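Side-chain contacts in mitochondrial enolase superfamily member 1 (Homo sapiens, PDB 4A35), which catalyses the magnesium-dependent dehydration of L-fuconate to 2-keto-3-deoxy-L-fuconate, a step in the breakdown of L-fucose: residues 127-132 and 416-421; 135-140 and 178-183; 398-401 and 406-409. One frame throughout, in Å; residues are numbered along the deposited sequence.

Interaction 1 of 3, residues 127-132 and 416-421; sequences WAKQEG and STEMKE
Lys129 leaves its helix with CG anti to the carbonyl carbon (chi1 -72°) and runs extended to its ammonium group, while Glu418 swings CG anti to its own backbone N (chi1 -171°) and is likewise extended. The end of Lys129 comes in across the Glu418 chain, the two at about a right angle. Lys129 NZ gives a hydrogen bond of 2.8 Å to Glu418 OE1, which makes this a salt bridge. The ammonium group meets that oxygen from above the carboxylate plane, 43° out of it, and Lys129 CE follows at 3.6 Å from Glu418 OE1. The backbones stay apart, Lys129 CA and Ser416 CA being the nearest pair at 10.0 Å, and long side chains close the distance. Lys129 NZ also bonds Asp125 OD2, one turn back on the same helix, and Lys51 O, so its charge is shared between two acids and a carbonyl. A nearby positive charge of this kind would be expected to favour the ionised form of Glu418. Beside this contact, Trp127 NE1 donates to Glu131 OE2 at 3.1 Å, using the anti lone pair of that oxygen, and ties the last turn of helix 110-131 together. Gly132, with positive phi, closes that turn in a Schellman motif, its N bonded to Lys129 O at 3.0 Å. The arrangement is a surface salt bridge within an enolase-superfamily subunit, away from the magnesium and substrate sites, between a helix of the N-terminal capping domain and the loop from strand 406-408 to helix 421-427.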
loop_
_atom_site.group_PDB
_atom_site.type_symbol
_atom_site.label_atom_id
_atom_site.label_comp_id
_atom_site.label_asym_id
_atom_site.label_seq_id
_atom_site.Cartn_x
_atom_site.Cartn_y
_atom_site.Cartn_z
ATOM N N TRP A 127 -23.675 -13.322 6.688
ATOM C CA TRP A 127 -24.838 -12.470 6.912
ATOM C C TRP A 127 -25.899 -12.731 5.818
ATOM O O TRP A 127 -27.068 -13.007 6.136
ATOM C CB TRP A 127 -24.381 -10.975 6.922
ATOM C CG TRP A 127 -25.475 -9.987 7.199
ATOM C CD1 TRP A 127 -26.703 -10.246 7.741
ATOM C CD2 TRP A 127 -25.437 -8.573 6.950
ATOM N NE1 TRP A 127 -27.434 -9.089 7.834
ATOM C CE2 TRP A 127 -26.656 -8.037 7.424
ATOM C CE3 TRP A 127 -24.437 -7.690 6.509
ATOM C CZ2 TRP A 127 -26.960 -6.668 7.331
ATOM C CZ3 TRP A 127 -24.726 -6.331 6.456
ATOM C CH2 TRP A 127 -25.964 -5.832 6.884
ATOM N N ALA A 128 -25.483 -12.694 4.537
ATOM C CA ALA A 128 -26.417 -12.898 3.402
ATOM C C ALA A 128 -27.042 -14.299 3.477
ATOM O O ALA A 128 -28.252 -14.436 3.349
ATOM C CB ALA A 128 -25.697 -12.694 2.077
ATOM N N LYS A 129 -26.251 -15.308 3.826
ATOM C CA LYS A 129 -26.795 -16.670 3.991
ATOM C C LYS A 129 -27.799 -16.756 5.150
ATOM O O LYS A 129 -28.841 -17.409 4.985
ATOM C CB LYS A 129 -25.672 -17.704 4.219
ATOM C CG LYS A 129 -24.823 -18.030 2.979
ATOM C CD LYS A 129 -23.638 -18.928 3.388
ATOM C CE LYS A 129 -22.978 -19.516 2.147
ATOM N NZ LYS A 129 -21.630 -20.090 2.463
ATOM N N GLN A 130 -27.492 -16.138 6.328
ATOM C CA GLN A 130 -28.440 -16.190 7.460
ATOM C C GLN A 130 -29.761 -15.466 7.104
ATOM O O GLN A 130 -30.833 -15.862 7.594
ATOM C CB GLN A 130 -27.849 -15.599 8.733
ATOM C CG GLN A 130 -26.732 -16.444 9.348
ATOM C CD GLN A 130 -26.495 -16.043 10.782
ATOM O OE1 GLN A 130 -26.994 -15.016 11.255
ATOM N NE2 GLN A 130 -25.726 -16.837 11.517
ATOM N N GLU A 131 -29.681 -14.445 6.211
ATOM C CA GLU A 131 -30.848 -13.691 5.720
ATOM C C GLU A 131 -31.561 -14.394 4.532
ATOM O O GLU A 131 -32.663 -13.974 4.150
ATOM C CB GLU A 131 -30.442 -12.249 5.320
ATOM C CG GLU A 131 -29.868 -11.413 6.459
ATOM C CD GLU A 131 -30.792 -10.830 7.517
ATOM O OE1 GLU A 131 -31.926 -11.337 7.662
ATOM O OE2 GLU A 131 -30.390 -9.850 8.189
ATOM N N GLY A 132 -30.951 -15.458 3.985
ATOM C CA GLY A 132 -31.512 -16.267 2.906
ATOM C C GLY A 132 -31.589 -15.523 1.596
ATOM O O GLY A 132 -32.522 -15.725 0.811
ATOM N N SER A 416 -21.509 -16.001 -2.997
ATOM C CA SER A 416 -20.918 -16.907 -4.036
ATOM C C SER A 416 -19.403 -17.129 -3.790
ATOM O O SER A 416 -18.661 -17.440 -4.739
ATOM C CB SER A 416 -21.084 -16.347 -5.453
ATOM O OG SER A 416 -22.428 -15.991 -5.706
ATOM N N THR A 417 -18.955 -16.931 -2.546
ATOM C CA THR A 417 -17.532 -17.099 -2.137
ATOM C C THR A 417 -17.192 -18.582 -1.855
ATOM O O THR A 417 -16.018 -18.950 -1.783
ATOM C CB THR A 417 -17.282 -16.323 -0.813
ATOM O OG1 THR A 417 -18.407 -16.617 0.016
ATOM C CG2 THR A 417 -17.189 -14.804 -0.997
ATOM N N GLU A 418 -18.218 -19.396 -1.548
ATOM C CA GLU A 418 -17.993 -20.757 -1.104
ATOM C C GLU A 418 -17.285 -21.638 -2.147
ATOM O O GLU A 418 -17.715 -21.721 -3.298
ATOM C CB GLU A 418 -19.304 -21.427 -0.670
ATOM C CG GLU A 418 -19.055 -22.767 0.008
ATOM C CD GLU A 418 -20.257 -23.224 0.800
ATOM O OE1 GLU A 418 -21.232 -22.443 0.929
ATOM O OE2 GLU A 418 -20.258 -24.404 1.201
ATOM N N MET A 419 -16.156 -22.274 -1.711
ATOM C CA MET A 419 -15.442 -23.155 -2.620
ATOM C C MET A 419 -15.781 -24.584 -2.311
ATOM O O MET A 419 -16.126 -24.922 -1.176
ATOM C CB MET A 419 -13.933 -22.915 -2.559
ATOM C CG MET A 419 -13.577 -21.505 -3.051
ATOM S SD MET A 419 -11.769 -21.179 -3.059
ATOM C CE MET A 419 -11.281 -22.092 -4.606
ATOM N N LYS A 420 -15.625 -25.446 -3.308
ATOM C CA LYS A 420 -15.796 -26.879 -3.148
ATOM C C LYS A 420 -14.643 -27.411 -2.258
ATOM O O LYS A 420 -13.464 -27.178 -2.569
ATOM C CB LYS A 420 -15.821 -27.582 -4.526
ATOM C CG LYS A 420 -17.074 -27.284 -5.341
ATOM C CD LYS A 420 -17.022 -27.996 -6.660
ATOM C CE LYS A 420 -18.198 -27.578 -7.537
ATOM N NZ LYS A 420 -18.030 -28.119 -8.906
ATOM N N GLU A 421 -14.983 -28.061 -1.129
ATOM C CA GLU A 421 -13.946 -28.559 -0.220
ATOM C C GLU A 421 -12.980 -29.526 -0.911
ATOM O O GLU A 421 -11.797 -29.438 -0.616
ATOM C CB GLU A 421 -14.523 -29.124 1.087
ATOM C CG GLU A 421 -14.899 -27.983 2.037
ATOM C CD GLU A 421 -13.732 -27.205 2.634
ATOM O OE1 GLU A 421 -12.731 -27.848 3.017
ATOM O OE2 GLU A 421 -13.816 -25.959 2.730
#

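Interaction 2 of 3, residues 135-140 and 178-183; sequences VWKLLV and EREKQM
Glu180 reaches across from helix 176-186 and lays its carboxylate between three side chains of helix 135-141. Its strongest grip is on Lys137: NZ donates to Glu180 OE1 at 2.9 Å through the syn lone pair, and a weak second bond runs from Lys137 NZ to Glu180 OE2 at 3.2 Å, so one ammonium group faces both oxygens. Trp136 meets the same group with the rim of its six-membered ring, where CH2 lies 3.7 Å from Glu180 OE2. The carboxylate carbon sits in the indole plane, and the two planes stand at 90°. Val140 CG1 closes in on Glu180 OE1 at 3.7 Å. With an alanine in place of Glu180, Lys137 would probably be left with Asp141 as its acidic partner, and a gap would be likely to open beside the Trp136 rim and Val140. The two helices run almost antiparallel, 172° between their directions, yet their axes stay 12.8 Å apart, so long side chains bridge them; in the enolase-superfamily fold this joins helix 135-141, which follows helix 110-131, to helix 176-186, just ahead of strand 188-192. Further out, Lys137 bends at chi2 (57°) after a CG anti to the backbone N, which carries NZ forward along its helix to form another salt bridge with Asp141 OD1, one turn on. Lys137 CB rests 3.9 Å above one face of the Trp136 ring, offset toward the rim. That indole is fixed in turn by a hydrogen bond from NE1 to Pro410 O and by the ring of His368, which also accepts from Trp136 N.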
loop_
_atom_site.group_PDB
_atom_site.type_symbol
_atom_site.label_atom_id
_atom_site.label_comp_id
_atom_site.label_asym_id
_atom_site.label_seq_id
_atom_site.Cartn_x
_atom_site.Cartn_y
_atom_site.Cartn_z
ATOM N N VAL A 135 -25.957 -11.733 -1.805
ATOM C CA VAL A 135 -25.479 -10.425 -1.342
ATOM C C VAL A 135 -26.111 -9.275 -2.189
ATOM O O VAL A 135 -26.492 -8.244 -1.613
ATOM C CB VAL A 135 -23.917 -10.365 -1.290
ATOM C CG1 VAL A 135 -23.396 -8.921 -1.328
ATOM C CG2 VAL A 135 -23.402 -11.100 -0.045
ATOM N N TRP A 136 -26.179 -9.409 -3.522
ATOM C CA TRP A 136 -26.761 -8.304 -4.320
ATOM C C TRP A 136 -28.191 -7.923 -3.811
ATOM O O TRP A 136 -28.505 -6.735 -3.666
ATOM C CB TRP A 136 -26.778 -8.605 -5.833
ATOM C CG TRP A 136 -27.763 -9.661 -6.289
ATOM C CD1 TRP A 136 -27.497 -10.981 -6.513
ATOM C CD2 TRP A 136 -29.154 -9.465 -6.622
ATOM N NE1 TRP A 136 -28.645 -11.640 -6.907
ATOM C CE2 TRP A 136 -29.670 -10.728 -7.020
ATOM C CE3 TRP A 136 -30.019 -8.350 -6.603
ATOM C CZ2 TRP A 136 -31.006 -10.911 -7.407
ATOM C CZ3 TRP A 136 -31.360 -8.538 -6.985
ATOM C CH2 TRP A 136 -31.839 -9.809 -7.355
ATOM N N LYS A 137 -28.988 -8.936 -3.420
ATOM C CA LYS A 137 -30.374 -8.747 -3.003
ATOM C C LYS A 137 -30.434 -8.219 -1.599
ATOM O O LYS A 137 -31.254 -7.347 -1.310
ATOM C CB LYS A 137 -31.177 -10.053 -3.165
ATOM C CG LYS A 137 -32.676 -9.932 -2.831
ATOM C CD LYS A 137 -33.407 -8.851 -3.658
ATOM C CE LYS A 137 -34.929 -8.987 -3.550
ATOM N NZ LYS A 137 -35.598 -7.690 -3.911
ATOM N N LEU A 138 -29.494 -8.668 -0.739
ATOM C CA LEU A 138 -29.380 -8.143 0.625
ATOM C C LEU A 138 -29.145 -6.639 0.552
ATOM O O LEU A 138 -29.777 -5.869 1.297
ATOM C CB LEU A 138 -28.197 -8.844 1.359
ATOM C CG LEU A 138 -27.845 -8.310 2.767
ATOM C CD1 LEU A 138 -28.956 -8.727 3.762
ATOM C CD2 LEU A 138 -26.438 -8.837 3.222
ATOM N N LEU A 139 -28.222 -6.218 -0.354
ATOM C CA LEU A 139 -27.898 -4.801 -0.533
ATOM C C LEU A 139 -29.085 -4.027 -1.093
ATOM O O LEU A 139 -29.436 -2.958 -0.554
ATOM C CB LEU A 139 -26.673 -4.662 -1.453
ATOM C CG LEU A 139 -25.354 -5.136 -0.822
ATOM C CD1 LEU A 139 -24.243 -5.161 -1.866
ATOM C CD2 LEU A 139 -24.989 -4.255 0.401
ATOM N N VAL A 140 -29.676 -4.537 -2.187
ATOM C CA VAL A 140 -30.886 -3.917 -2.823
ATOM C C VAL A 140 -32.026 -3.679 -1.788
ATOM O O VAL A 140 -32.641 -2.609 -1.796
ATOM C CB VAL A 140 -31.374 -4.755 -4.033
ATOM C CG1 VAL A 140 -32.833 -4.433 -4.441
ATOM C CG2 VAL A 140 -30.419 -4.590 -5.226
ATOM N N GLU A 178 -38.278 -2.279 -11.453
ATOM C CA GLU A 178 -38.109 -2.391 -12.917
ATOM C C GLU A 178 -36.653 -2.815 -13.240
ATOM O O GLU A 178 -36.453 -3.743 -14.038
ATOM C CB GLU A 178 -38.493 -1.080 -13.632
ATOM C CG GLU A 178 -40.004 -0.771 -13.562
ATOM C CD GLU A 178 -40.493 -0.101 -12.277
ATOM O OE1 GLU A 178 -39.682 0.099 -11.342
ATOM O OE2 GLU A 178 -41.710 0.167 -12.182
ATOM N N ARG A 179 -35.657 -2.203 -12.569
ATOM C CA ARG A 179 -34.247 -2.563 -12.785
ATOM C C ARG A 179 -33.925 -3.978 -12.266
ATOM O O ARG A 179 -33.209 -4.729 -12.955
ATOM C CB ARG A 179 -33.312 -1.514 -12.208
ATOM C CG ARG A 179 -33.405 -0.236 -13.066
ATOM C CD ARG A 179 -32.292 0.745 -12.733
ATOM N NE ARG A 179 -32.339 1.226 -11.338
ATOM C CZ ARG A 179 -33.178 2.160 -10.876
ATOM N NH1 ARG A 179 -34.065 2.736 -11.689
ATOM N NH2 ARG A 179 -33.129 2.533 -9.603
ATOM N N GLU A 180 -34.464 -4.371 -11.093
ATOM C CA GLU A 180 -34.262 -5.741 -10.631
ATOM C C GLU A 180 -34.906 -6.737 -11.628
ATOM O O GLU A 180 -34.256 -7.720 -11.988
ATOM C CB GLU A 180 -34.771 -5.952 -9.207
ATOM C CG GLU A 180 -34.606 -7.398 -8.756
ATOM C CD GLU A 180 -34.964 -7.630 -7.309
ATOM O OE1 GLU A 180 -34.860 -6.663 -6.522
ATOM O OE2 GLU A 180 -35.339 -8.773 -6.959
ATOM N N LYS A 181 -36.138 -6.446 -12.153
ATOM C CA LYS A 181 -36.757 -7.305 -13.168
ATOM C C LYS A 181 -35.873 -7.437 -14.385
ATOM O O LYS A 181 -35.689 -8.557 -14.872
ATOM C CB LYS A 181 -38.145 -6.789 -13.610
ATOM C CG LYS A 181 -39.313 -7.516 -12.971
ATOM C CD LYS A 181 -40.115 -6.597 -12.064
ATOM C CE LYS A 181 -41.462 -7.162 -11.685
ATOM N NZ LYS A 181 -42.172 -6.269 -10.732
ATOM N N GLN A 182 -35.268 -6.321 -14.835
ATOM C CA GLN A 182 -34.382 -6.281 -16.022
ATOM C C GLN A 182 -33.146 -7.197 -15.823
ATOM O O GLN A 182 -32.774 -7.988 -16.712
ATOM C CB GLN A 182 -33.936 -4.831 -16.272
ATOM C CG GLN A 182 -32.848 -4.675 -17.330
ATOM C CD GLN A 182 -33.279 -5.185 -18.694
ATOM O OE1 GLN A 182 -34.432 -5.032 -19.112
ATOM N NE2 GLN A 182 -32.339 -5.770 -19.427
ATOM N N MET A 183 -32.550 -7.109 -14.630
ATOM C CA MET A 183 -31.399 -7.908 -14.238
ATOM C C MET A 183 -31.757 -9.400 -14.245
ATOM O O MET A 183 -31.018 -10.189 -14.829
ATOM C CB MET A 183 -30.864 -7.471 -12.856
ATOM C CG MET A 183 -30.094 -6.180 -12.942
ATOM S SD MET A 183 -28.525 -6.204 -13.956
ATOM C CE MET A 183 -29.103 -5.571 -15.543
#

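Interaction 3 of 3, residues 398-401 and 406-409; sequences YPVM and SYMP
Met401 and Met408 are joined by a backbone hydrogen bond, Met408 N to Met401 O at 2.8 Å. It is nearly straight, 169° at the hydrogen, and the donor lies almost on the line of the carbonyl bond. Where a second direct bond might have been expected, a water intervenes: it accepts from Met401 N at 2.7 Å and donates to Met408 O at 2.6 Å. Strands 401-402 and 406-408 form a beta-hairpin that adds to strands 188-192 and 386-388 in a mixed sheet, 406-408 pairing with 188-192 and Tyr407 lying close to the probable substrate-binding residue Ala357. Apolar packing is in two places. Met401 CB and Met408 CB stand 4.2 Å apart, and bends at chi2 and chi3 in both chains leave these CB atoms as the meeting point of the two side chains. Elsewhere, Val400 CG1 touches the edge of the Tyr407 ring in its plane, 3.8 Å from CE1. Polar bonds reach beyond the pair: Tyr407 OH bonds Glu387 O, of a residue that probably binds substrate, and so positions the ring, while Val400 N bonds Glu364 OE2 and holds segment 398-401.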
loop_
_atom_site.group_PDB
_atom_site.type_symbol
_atom_site.label_atom_id
_atom_site.label_comp_id
_atom_site.label_asym_id
_atom_site.label_seq_id
_atom_site.Cartn_x
_atom_site.Cartn_y
_atom_site.Cartn_z
ATOM N N TYR A 398 -21.165 -22.105 -6.090
ATOM C CA TYR A 398 -22.141 -21.243 -6.793
ATOM C C TYR A 398 -21.437 -20.527 -7.957
ATOM O O TYR A 398 -21.128 -19.343 -7.860
ATOM C CB TYR A 398 -22.736 -20.236 -5.799
ATOM C CG TYR A 398 -23.325 -20.896 -4.574
ATOM C CD1 TYR A 398 -24.549 -21.567 -4.639
ATOM C CD2 TYR A 398 -22.628 -20.912 -3.358
ATOM C CE1 TYR A 398 -25.099 -22.184 -3.508
ATOM C CE2 TYR A 398 -23.167 -21.518 -2.224
ATOM C CZ TYR A 398 -24.418 -22.133 -2.300
ATOM O OH TYR A 398 -25.000 -22.726 -1.198
ATOM N N PRO A 399 -21.091 -21.238 -9.059
ATOM C CA PRO A 399 -20.302 -20.575 -10.124
ATOM C C PRO A 399 -21.133 -19.525 -10.832
ATOM O O PRO A 399 -22.363 -19.636 -10.811
ATOM C CB PRO A 399 -19.969 -21.733 -11.086
ATOM C CG PRO A 399 -21.129 -22.715 -10.873
ATOM C CD PRO A 399 -21.375 -22.656 -9.393
ATOM N N VAL A 400 -20.483 -18.542 -11.469
ATOM C CA VAL A 400 -21.228 -17.549 -12.247
ATOM C C VAL A 400 -22.057 -18.248 -13.377
ATOM O O VAL A 400 -21.632 -19.266 -13.964
ATOM C CB VAL A 400 -20.319 -16.434 -12.836
ATOM C CG1 VAL A 400 -19.612 -15.603 -11.756
ATOM C CG2 VAL A 400 -19.320 -16.977 -13.838
ATOM N N MET A 401 -23.232 -17.692 -13.671
ATOM C CA MET A 401 -24.106 -18.144 -14.757
ATOM C C MET A 401 -24.120 -17.085 -15.852
ATOM O O MET A 401 -24.703 -16.012 -15.686
ATOM C CB MET A 401 -25.548 -18.444 -14.261
ATOM C CG MET A 401 -25.615 -19.448 -13.126
ATOM S SD MET A 401 -25.374 -21.139 -13.711
ATOM C CE MET A 401 -23.984 -21.440 -13.066
ATOM N N SER A 406 -23.810 -12.257 -20.575
ATOM C CA SER A 406 -24.356 -11.468 -19.458
ATOM C C SER A 406 -24.347 -12.290 -18.216
ATOM O O SER A 406 -24.638 -13.496 -18.273
ATOM C CB SER A 406 -25.777 -10.961 -19.725
ATOM O OG SER A 406 -25.890 -10.294 -20.970
ATOM N N TYR A 407 -24.099 -11.612 -17.078
ATOM C CA TYR A 407 -24.132 -12.214 -15.748
ATOM C C TYR A 407 -25.581 -12.359 -15.273
ATOM O O TYR A 407 -26.210 -11.348 -14.934
ATOM C CB TYR A 407 -23.357 -11.325 -14.753
ATOM C CG TYR A 407 -21.857 -11.504 -14.791
ATOM C CD1 TYR A 407 -21.228 -12.446 -13.977
ATOM C CD2 TYR A 407 -21.057 -10.704 -15.610
ATOM C CE1 TYR A 407 -19.828 -12.514 -13.888
ATOM C CE2 TYR A 407 -19.656 -10.791 -15.565
ATOM C CZ TYR A 407 -19.052 -11.712 -14.715
ATOM O OH TYR A 407 -17.685 -11.822 -14.632
ATOM N N MET A 408 -26.075 -13.595 -15.155
ATOM C CA MET A 408 -27.409 -13.786 -14.623
ATOM C C MET A 408 -27.317 -13.662 -13.086
ATOM O O MET A 408 -26.356 -14.203 -12.502
ATOM C CB MET A 408 -27.983 -15.137 -15.084
ATOM C CG MET A 408 -28.071 -15.241 -16.591
ATOM S SD MET A 408 -28.886 -13.860 -17.454
ATOM C CE MET A 408 -30.568 -14.062 -16.828
ATOM N N PRO A 409 -28.209 -12.865 -12.452
ATOM C CA PRO A 409 -28.100 -12.644 -10.992
ATOM C C PRO A 409 -28.088 -13.936 -10.169
ATOM O O PRO A 409 -29.001 -14.756 -10.311
ATOM C CB PRO A 409 -29.344 -11.803 -10.657
ATOM C CG PRO A 409 -29.724 -11.141 -11.946
ATOM C CD PRO A 409 -29.411 -12.193 -12.999
HETATM O O HOH W 1 -24.150 -15.516 -12.304
#

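In the fold
Along the chain, interaction 2 and then interaction 3 lie within the long loop closed by interaction 1, which joins residues 284 apart. Centres of interactions 1 and 2 are about 18 Å apart, 1 and 3 about 15 Å, 2 and 3 about 13 Å. Helices 110-131 and 135-141 follow each other and pack directly, Ala128 CB lying 3.5 Å from Val135 CG2. Residues 406-409 approach interaction 2 through Pro409, and Tyr398 touches Glu418 of interaction 1. Interaction 1 joins the N-terminal capping domain to the C-terminal part of the chain, whose barrel carries the magnesium ligands Asp251, Glu277 and Glu306; interaction 2 joins helix 135-141 to helix 176-186, and interaction 3 is internal to the C-terminal part.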